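Local atomic coordinates of serine proteinase inhibitor 1 (PDB entry 6BJ5), a protein that belongs to the serpin family, inhibits serine-type endopeptidases and contributes to the virulence of myxoma virus. Residues Lys250-Leu263 against Val290-Glu303. Numbering follows the deposited sequence.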
loop_
_atom_site.group_PDB
_atom_site.type_symbol
_atom_site.label_atom_id
_atom_site.label_comp_id
_atom_site.label_asym_id
_atom_site.label_seq_id
_atom_site.Cartn_x
_atom_site.Cartn_y
_atom_site.Cartn_z
ATOM N N LYS A 250 -2.244 -7.965 -17.872
ATOM C CA LYS A 250 -2.456 -8.641 -16.608
ATOM C C LYS A 250 -1.172 -8.560 -15.793
ATOM O O LYS A 250 -0.061 -8.583 -16.342
ATOM C CB LYS A 250 -2.811 -10.115 -16.824
ATOM C CG LYS A 250 -4.102 -10.328 -17.512
ATOM C CD LYS A 250 -4.288 -11.788 -17.854
ATOM C CE LYS A 250 -4.489 -12.581 -16.605
ATOM N NZ LYS A 250 -4.971 -13.939 -16.920
ATOM N N PHE A 251 -1.318 -8.443 -14.471
ATOM C CA PHE A 251 -0.128 -8.496 -13.637
ATOM C C PHE A 251 -0.454 -9.008 -12.244
ATOM O O PHE A 251 -1.563 -8.832 -11.718
ATOM C CB PHE A 251 0.584 -7.142 -13.567
ATOM C CG PHE A 251 -0.233 -6.030 -12.982
ATOM C CD1 PHE A 251 -0.263 -5.818 -11.605
ATOM C CD2 PHE A 251 -0.947 -5.171 -13.809
ATOM C CE1 PHE A 251 -1.008 -4.759 -11.061
ATOM C CE2 PHE A 251 -1.691 -4.122 -13.273
ATOM C CZ PHE A 251 -1.719 -3.924 -11.885
ATOM N N SER A 252 0.557 -9.637 -11.656
ATOM C CA SER A 252 0.512 -10.187 -10.306
ATOM C C SER A 252 1.862 -9.871 -9.682
ATOM O O SER A 252 2.893 -10.276 -10.223
ATOM C CB SER A 252 0.249 -11.702 -10.344
ATOM O OG SER A 252 0.172 -12.265 -9.048
ATOM N N VAL A 253 1.874 -9.108 -8.591
ATOM C CA VAL A 253 3.117 -8.644 -7.979
ATOM C C VAL A 253 3.014 -8.771 -6.465
ATOM O O VAL A 253 1.978 -8.448 -5.866
ATOM C CB VAL A 253 3.448 -7.189 -8.380
ATOM C CG1 VAL A 253 4.683 -6.698 -7.653
ATOM C CG2 VAL A 253 3.675 -7.114 -9.864
ATOM N N GLU A 254 4.088 -9.263 -5.855
ATOM C CA GLU A 254 4.225 -9.295 -4.412
ATOM C C GLU A 254 5.531 -8.612 -4.038
ATOM O O GLU A 254 6.573 -8.849 -4.660
ATOM C CB GLU A 254 4.209 -10.729 -3.854
ATOM C CG GLU A 254 4.232 -10.782 -2.316
ATOM C CD GLU A 254 4.217 -12.196 -1.750
ATOM O OE1 GLU A 254 3.111 -12.751 -1.577
ATOM O OE2 GLU A 254 5.304 -12.748 -1.464
ATOM N N SER A 255 5.460 -7.768 -3.014
ATOM C CA SER A 255 6.569 -6.924 -2.590
ATOM C C SER A 255 6.679 -7.013 -1.081
ATOM O O SER A 255 5.670 -6.893 -0.381
ATOM C CB SER A 255 6.363 -5.467 -3.026
ATOM O OG SER A 255 6.558 -5.308 -4.416
ATOM N N VAL A 256 7.897 -7.222 -0.585
ATOM C CA VAL A 256 8.183 -7.228 0.848
ATOM C C VAL A 256 9.142 -6.083 1.113
ATOM O O VAL A 256 10.323 -6.161 0.751
ATOM C CB VAL A 256 8.782 -8.553 1.304
ATOM C CG1 VAL A 256 9.207 -8.440 2.753
ATOM C CG2 VAL A 256 7.762 -9.673 1.103
ATOM N N LEU A 257 8.652 -5.042 1.784
ATOM C CA LEU A 257 9.335 -3.757 1.863
ATOM C C LEU A 257 9.718 -3.458 3.296
ATOM O O LEU A 257 8.929 -3.689 4.219
ATOM C CB LEU A 257 8.446 -2.625 1.347
ATOM C CG LEU A 257 7.877 -2.782 -0.067
ATOM C CD1 LEU A 257 6.951 -1.637 -0.430
ATOM C CD2 LEU A 257 8.998 -2.923 -1.076
ATOM N N ASP A 258 10.943 -2.957 3.469
ATOM C CA ASP A 258 11.431 -2.456 4.749
ATOM C C ASP A 258 11.355 -0.939 4.723
ATOM O O ASP A 258 12.084 -0.291 3.961
ATOM C CB ASP A 258 12.865 -2.900 5.017
ATOM C CG ASP A 258 13.337 -2.539 6.412
ATOM O OD1 ASP A 258 12.746 -1.639 7.051
ATOM O OD2 ASP A 258 14.335 -3.144 6.855
ATOM N N LEU A 259 10.512 -0.375 5.579
ATOM C CA LEU A 259 10.207 1.044 5.498
ATOM C C LEU A 259 10.913 1.892 6.544
ATOM O O LEU A 259 10.675 3.102 6.588
ATOM C CB LEU A 259 8.692 1.243 5.618
ATOM C CG LEU A 259 7.849 0.360 4.709
ATOM C CD1 LEU A 259 6.401 0.586 5.090
ATOM C CD2 LEU A 259 8.056 0.759 3.253
ATOM N N ARG A 260 11.796 1.306 7.356
ATOM C CA ARG A 260 12.472 2.085 8.387
ATOM C C ARG A 260 13.265 3.221 7.775
ATOM O O ARG A 260 13.182 4.367 8.225
ATOM C CB ARG A 260 13.385 1.196 9.224
ATOM C CG ARG A 260 14.381 1.973 10.066
ATOM C CD ARG A 260 15.030 1.086 11.109
ATOM N NE ARG A 260 15.997 1.829 11.905
ATOM C CZ ARG A 260 16.323 1.537 13.158
ATOM N NH1 ARG A 260 15.733 0.527 13.774
ATOM N NH2 ARG A 260 17.224 2.272 13.800
ATOM N N ASP A 261 14.057 2.918 6.755
ATOM C CA ASP A 261 14.910 3.944 6.173
ATOM C C ASP A 261 14.060 5.078 5.588
ATOM O O ASP A 261 14.314 6.258 5.851
ATOM C CB ASP A 261 15.838 3.281 5.148
ATOM C CG ASP A 261 16.894 4.219 4.594
ATOM O OD1 ASP A 261 16.585 5.344 4.170
ATOM O OD2 ASP A 261 18.076 3.820 4.607
ATOM N N ALA A 262 13.000 4.731 4.851
ATOM C CA ALA A 262 12.099 5.744 4.295
ATOM C C ALA A 262 11.439 6.584 5.382
ATOM O O ALA A 262 11.315 7.808 5.242
ATOM C CB ALA A 262 11.017 5.088 3.437
ATOM N N LEU A 263 10.954 5.947 6.448
ATOM C CA LEU A 263 10.244 6.711 7.463
ATOM C C LEU A 263 11.191 7.639 8.203
ATOM O O LEU A 263 10.796 8.744 8.593
ATOM C CB LEU A 263 9.529 5.785 8.435
ATOM C CG LEU A 263 8.301 5.086 7.878
ATOM C CD1 LEU A 263 7.894 3.994 8.848
ATOM C CD2 LEU A 263 7.157 6.051 7.641
ATOM N N VAL A 290 10.394 1.261 18.509
ATOM C CA VAL A 290 10.209 0.603 17.231
ATOM C C VAL A 290 11.562 0.190 16.677
ATOM O O VAL A 290 12.502 0.991 16.636
ATOM C CB VAL A 290 9.476 1.528 16.256
ATOM C CG1 VAL A 290 9.385 0.880 14.886
ATOM C CG2 VAL A 290 8.109 1.885 16.826
ATOM N N THR A 291 11.664 -1.060 16.248
ATOM C CA THR A 291 12.867 -1.525 15.573
ATOM C C THR A 291 12.677 -1.673 14.074
ATOM O O THR A 291 13.554 -1.263 13.309
ATOM C CB THR A 291 13.306 -2.883 16.126
ATOM O OG1 THR A 291 13.253 -2.883 17.560
ATOM C CG2 THR A 291 14.714 -3.182 15.655
ATOM N N LYS A 292 11.526 -2.190 13.629
ATOM C CA LYS A 292 11.313 -2.501 12.222
ATOM C C LYS A 292 9.907 -2.091 11.824
ATOM O O LYS A 292 8.965 -2.243 12.605
ATOM C CB LYS A 292 11.539 -3.991 11.881
ATOM C CG LYS A 292 12.838 -4.609 12.380
ATOM C CD LYS A 292 12.861 -6.127 12.163
ATOM C CE LYS A 292 13.600 -6.860 13.289
ATOM N NZ LYS A 292 14.055 -8.230 12.897
ATOM N N VAL A 293 9.774 -1.589 10.599
ATOM C CA VAL A 293 8.480 -1.397 9.964
ATOM C C VAL A 293 8.536 -2.132 8.639
ATOM O O VAL A 293 9.331 -1.778 7.754
ATOM C CB VAL A 293 8.123 0.079 9.743
ATOM C CG1 VAL A 293 6.708 0.169 9.142
ATOM C CG2 VAL A 293 8.207 0.860 11.046
ATOM N N LEU A 294 7.724 -3.180 8.516
ATOM C CA LEU A 294 7.698 -4.020 7.330
ATOM C C LEU A 294 6.295 -4.088 6.758
ATOM O O LEU A 294 5.303 -4.155 7.505
ATOM C CB LEU A 294 8.199 -5.428 7.637
ATOM C CG LEU A 294 9.616 -5.464 8.203
ATOM C CD1 LEU A 294 10.058 -6.905 8.434
ATOM C CD2 LEU A 294 10.589 -4.712 7.298
ATOM N N GLN A 295 6.228 -4.032 5.431
ATOM C CA GLN A 295 4.981 -4.172 4.694
ATOM C C GLN A 295 5.141 -5.224 3.602
ATOM O O GLN A 295 6.058 -5.149 2.772
ATOM C CB GLN A 295 4.549 -2.832 4.082
ATOM C CG GLN A 295 3.067 -2.752 3.810
ATOM C CD GLN A 295 2.672 -1.538 3.007
ATOM O OE1 GLN A 295 2.887 -1.467 1.790
ATOM N NE2 GLN A 295 2.123 -0.546 3.700
ATOM N N THR A 296 4.246 -6.195 3.587
ATOM C CA THR A 296 4.162 -7.113 2.468
ATOM C C THR A 296 2.823 -6.877 1.783
ATOM O O THR A 296 1.766 -6.857 2.436
ATOM C CB THR A 296 4.318 -8.566 2.908
ATOM O OG1 THR A 296 3.192 -8.942 3.692
ATOM C CG2 THR A 296 5.550 -8.738 3.747
ATOM N N SER A 297 2.882 -6.655 0.479
ATOM C CA SER A 297 1.711 -6.340 -0.318
ATOM C C SER A 297 1.665 -7.267 -1.522
ATOM O O SER A 297 2.688 -7.788 -1.975
ATOM C CB SER A 297 1.714 -4.873 -0.789
ATOM O OG SER A 297 1.787 -3.971 0.303
ATOM N N LYS A 298 0.461 -7.507 -2.013
ATOM C CA LYS A 298 0.295 -8.280 -3.226
ATOM C C LYS A 298 -0.868 -7.649 -3.969
ATOM O O LYS A 298 -1.869 -7.274 -3.340
ATOM C CB LYS A 298 0.053 -9.766 -2.914
ATOM C CG LYS A 298 0.118 -10.684 -4.145
ATOM C CD LYS A 298 -0.336 -12.081 -3.790
ATOM C CE LYS A 298 -0.440 -12.993 -4.997
ATOM N NZ LYS A 298 -1.139 -14.267 -4.613
ATOM N N ILE A 299 -0.700 -7.451 -5.280
ATOM C CA ILE A 299 -1.751 -6.907 -6.137
ATOM C C ILE A 299 -1.865 -7.817 -7.351
ATOM O O ILE A 299 -0.850 -8.274 -7.895
ATOM C CB ILE A 299 -1.488 -5.434 -6.555
ATOM C CG1 ILE A 299 -1.386 -4.545 -5.308
ATOM C CG2 ILE A 299 -2.644 -4.871 -7.390
ATOM C CD1 ILE A 299 -0.976 -3.131 -5.551
ATOM N N GLU A 300 -3.105 -8.108 -7.750
ATOM C CA GLU A 300 -3.389 -8.925 -8.927
ATOM C C GLU A 300 -4.455 -8.257 -9.782
ATOM O O GLU A 300 -5.595 -8.088 -9.342
ATOM C CB GLU A 300 -3.844 -10.323 -8.526
ATOM C CG GLU A 300 -3.272 -11.361 -9.435
ATOM C CD GLU A 300 -3.955 -12.682 -9.289
ATOM O OE1 GLU A 300 -3.769 -13.533 -10.184
ATOM O OE2 GLU A 300 -4.722 -12.839 -8.313
ATOM N N ALA A 301 -4.098 -7.896 -11.003
ATOM C CA ALA A 301 -5.039 -7.302 -11.937
ATOM C C ALA A 301 -5.158 -8.196 -13.158
ATOM O O ALA A 301 -4.138 -8.635 -13.697
ATOM C CB ALA A 301 -4.578 -5.904 -12.347
ATOM N N ASP A 302 -6.395 -8.478 -13.575
ATOM C CA ASP A 302 -6.690 -9.308 -14.748
ATOM C C ASP A 302 -7.999 -8.824 -15.377
ATOM O O ASP A 302 -8.523 -7.769 -15.016
ATOM C CB ASP A 302 -6.728 -10.791 -14.370
ATOM C CG ASP A 302 -7.784 -11.099 -13.337
ATOM O OD1 ASP A 302 -8.685 -10.261 -13.097
ATOM O OD2 ASP A 302 -7.718 -12.204 -12.771
ATOM N N GLU A 303 -8.538 -9.614 -16.315
ATOM C CA GLU A 303 -9.717 -9.183 -17.070
ATOM C C GLU A 303 -10.905 -8.920 -16.156
ATOM O O GLU A 303 -11.703 -8.014 -16.417
ATOM C CB GLU A 303 -10.109 -10.223 -18.134
ATOM C CG GLU A 303 -9.098 -10.432 -19.244
ATOM C CD GLU A 303 -7.984 -11.395 -18.860
ATOM O OE1 GLU A 303 -7.958 -11.835 -17.689
ATOM O OE2 GLU A 303 -7.135 -11.718 -19.725
#
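A301 CB sits over one face of the F251 ring, 3.7 Å from its centroid, a CH-pi contact displaced toward the CE2-CZ rim. The ring is put there by its first torsion (chi1 61°), which lodges CG between backbone N and carbonyl carbon; F18 and I34 of the other chain also meet it. Strands 251-258 and 293-302 run antiparallel (171°), with paired N-H and C=O groups joining F251 to A301, V253 to I299, S255 to S297 and L257 to Q295. Beyond them L259 N donates nearly straight to V293 O (2.8 Å).

The packed face carries these four pairs, covered in part by strand 33-35 and helix 37-49. Near its end L263 CD1 touches V293 CG2 at 3.8 Å. S255 OG bonds V34 N, Q295 NE2 reaches T312 and S36, and S297 OG bonds S310 OG.

The other face is looser and largely solvent-facing. V256 CG2 meets T296 CG2 at 3.6 Å, while L294 CD2 lies against D258 CG. E254 OE1 and K298 NZ remain 5.4 Å apart.

At one end R260, extended from CG to NE, brings NH1 to a lone pair of T291 O (2.9 Å), which lies at the guanidinium edge, 7° from its plane; D258 OD1 caps R260 N. At the other, K250 NZ and E303 OE1 make a long salt bridge, K250 CE packs on D302 CB, and E303 OE2 bonds T163.

These strands are neighbours in serpin beta-sheet A; 305-314, beyond 293-302, is consistent with the inserted reactive-centre loop of a cleaved serpin. Given nine backbone bonds against so little charge pairing, cohesion probably rests mainly on the backbone and the buried, mixed face.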